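Local atomic coordinates of tubulin-specific chaperone A (PDB entry 1QSD), a protein that binds beta-tubulin as a post-chaperonin cofactor and takes part in an early step of the tubulin folding pathway. Residues T4-D7 / I8-A12. Numbering follows the deposited sequence.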
ATOM      1  N   THR A   4       8.966   9.631  25.211  1.00 19.60           N
ATOM      2  CA  THR A   4       8.349   8.871  26.350  1.00 18.81           C
ATOM      3  C   THR A   4       7.594   7.717  25.739  1.00 18.70           C
ATOM      4  O   THR A   4       7.207   7.793  24.560  1.00 16.51           O
ATOM      5  CB  THR A   4       7.312   9.701  27.144  1.00 20.64           C
ATOM      6  OG1 THR A   4       6.235  10.064  26.272  1.00 23.51           O
ATOM      7  CG2 THR A   4       7.944  10.970  27.707  1.00 20.28           C
ATOM      8  N   GLN A   5       7.381   6.664  26.533  1.00 17.57           N
ATOM      9  CA  GLN A   5       6.662   5.486  26.086  1.00 18.63           C
ATOM     10  C   GLN A   5       5.230   5.835  25.639  1.00 19.17           C
ATOM     11  O   GLN A   5       4.740   5.295  24.650  1.00 20.96           O
ATOM     12  CB  GLN A   5       6.663   4.422  27.178  1.00 19.06           C
ATOM     13  CG  GLN A   5       6.241   3.064  26.662  1.00 21.40           C
ATOM     14  CD  GLN A   5       6.392   1.950  27.671  1.00 22.47           C
ATOM     15  OE1 GLN A   5       6.396   0.770  27.311  1.00 22.10           O
ATOM     16  NE2 GLN A   5       6.490   2.310  28.944  1.00 25.40           N
ATOM     17  N   LEU A   6       4.588   6.767  26.340  1.00 19.00           N
ATOM     18  CA  LEU A   6       3.257   7.217  25.975  1.00 19.73           C
ATOM     19  C   LEU A   6       3.274   7.754  24.533  1.00 22.14           C
ATOM     20  O   LEU A   6       2.506   7.290  23.674  1.00 18.53           O
ATOM     21  CB  LEU A   6       2.771   8.318  26.931  1.00 18.04           C
ATOM     22  CG  LEU A   6       1.383   8.898  26.572  1.00 18.55           C
ATOM     23  CD1 LEU A   6       0.334   7.772  26.555  1.00 15.78           C
ATOM     24  CD2 LEU A   6       0.986  10.012  27.558  1.00 17.65           C
ATOM     25  N   ASP A   7       4.161   8.719  24.274  1.00 22.94           N
ATOM     26  CA  ASP A   7       4.275   9.326  22.947  1.00 24.48           C
ATOM     27  C   ASP A   7       4.536   8.289  21.847  1.00 24.18           C
ATOM     28  O   ASP A   7       4.023   8.420  20.726  1.00 23.50           O
ATOM     29  CB  ASP A   7       5.384  10.385  22.916  1.00 26.55           C
ATOM     30  CG  ASP A   7       5.168  11.504  23.929  1.00 32.80           C
ATOM     31  OD1 ASP A   7       6.172  12.160  24.318  1.00 36.46           O
ATOM     32  OD2 ASP A   7       4.004  11.739  24.334  1.00 32.36           O
ATOM     33  N   ILE A   8       5.345   7.278  22.158  1.00 19.35           N
ATOM     34  CA  ILE A   8       5.657   6.259  21.172  1.00 19.91           C
ATOM     35  C   ILE A   8       4.399   5.471  20.824  1.00 18.65           C
ATOM     36  O   ILE A   8       4.116   5.263  19.641  1.00 18.14           O
ATOM     37  CB  ILE A   8       6.831   5.312  21.633  1.00 20.22           C
ATOM     38  CG1 ILE A   8       8.167   6.078  21.616  1.00 20.42           C
ATOM     39  CG2 ILE A   8       6.969   4.120  20.675  1.00 19.62           C
ATOM     40  CD1 ILE A   8       9.275   5.401  22.427  1.00 23.96           C
ATOM     41  N   LYS A   9       3.647   5.046  21.842  1.00 18.41           N
ATOM     42  CA  LYS A   9       2.407   4.293  21.620  1.00 16.95           C
ATOM     43  C   LYS A   9       1.373   5.141  20.863  1.00 15.88           C
ATOM     44  O   LYS A   9       0.800   4.672  19.896  1.00 16.99           O
ATOM     45  CB  LYS A   9       1.838   3.767  22.941  1.00 16.26           C
ATOM     46  CG  LYS A   9       2.742   2.722  23.591  1.00 12.19           C
ATOM     47  CD  LYS A   9       2.135   2.111  24.814  1.00 11.98           C
ATOM     48  CE  LYS A   9       3.130   1.156  25.470  1.00 11.32           C
ATOM     49  NZ  LYS A   9       3.563   0.034  24.578  1.00  8.00           N
ATOM     50  N   VAL A  10       1.204   6.407  21.233  1.00 15.01           N
ATOM     51  CA  VAL A  10       0.258   7.270  20.537  1.00 14.80           C
ATOM     52  C   VAL A  10       0.630   7.386  19.068  1.00 18.51           C
ATOM     53  O   VAL A  10      -0.199   7.138  18.202  1.00 19.41           O
ATOM     54  CB  VAL A  10       0.208   8.675  21.131  1.00 11.84           C
ATOM     55  CG1 VAL A  10      -0.695   9.557  20.304  1.00 13.02           C
ATOM     56  CG2 VAL A  10      -0.292   8.626  22.568  1.00 13.48           C
ATOM     57  N   LYS A  11       1.884   7.736  18.786  1.00 20.74           N
ATOM     58  CA  LYS A  11       2.347   7.883  17.404  1.00 22.12           C
ATOM     59  C   LYS A  11       2.222   6.602  16.592  1.00 21.20           C
ATOM     60  O   LYS A  11       1.820   6.635  15.421  1.00 19.71           O
ATOM     61  CB  LYS A  11       3.785   8.406  17.367  1.00 25.94           C
ATOM     62  CG  LYS A  11       3.871   9.883  17.678  1.00 31.95           C
ATOM     63  CD  LYS A  11       5.301  10.365  17.831  1.00 38.53           C
ATOM     64  CE  LYS A  11       5.324  11.862  18.149  1.00 42.07           C
ATOM     65  NZ  LYS A  11       6.701  12.373  18.439  1.00 49.23           N
ATOM     66  N   ALA A  12       2.554   5.479  17.219  1.00 17.66           N
ATOM     67  CA  ALA A  12       2.458   4.195  16.552  1.00 18.62           C
ATOM     68  C   ALA A  12       1.034   4.041  16.003  1.00 19.67           C
ATOM     69  O   ALA A  12       0.859   3.741  14.816  1.00 19.69           O
ATOM     70  CB  ALA A  12       2.788   3.064  17.524  1.00 10.92           C
TER
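Gln5 and Lys9, one turn apart at the start of helix 5-39, the first of the chain's three helices, run side by side in the same direction. The lysine CE packs 3.8 Å from both the methylene CG and the amide OE1 of Gln5, while NZ stays 4.0 Å from that OE1 and finds its partners elsewhere. Lys9 stays extended as far as CE and then bends at its last torsion (chi4 -60°), which turns NZ into salt bridges with Asp75 of helix 45-81 and Asp47 of the second subunit. An alanine in place of Lys9 would probably leave both carboxylates without their shared cation and strip the Gln5 chain of its neighbour. On another side of the helix Leu6 and Val10 cross at a slant, methyl to methyl, CD1 of Leu6 being 4.1 Å from CG2 of Val10; Leu6 also packs on Phe79 of helix 45-81, Tyr83 and Val89. At the N-terminal end, Thr4 OG1 accepts the backbone N-H of Asp7 at 3.2 Å, nearly straight at 167°, forming an ST motif, and is also hydrogen-bonded to Glu87. Helical i to i+4 hydrogen bonds begin with Ile8 N on Thr4 O at 3.1 Å and run on to Lys11 N on Asp7 O at 3.0 Å. The chemistry is thus divided around this N-terminal turn: the Thr4 hydroxyl occupies a backbone N-H, Leu6 and Val10 give an apolar strip, and Lys9 carries its charge into the interface, where it ties this helix to helix 45-81 and to the second subunit.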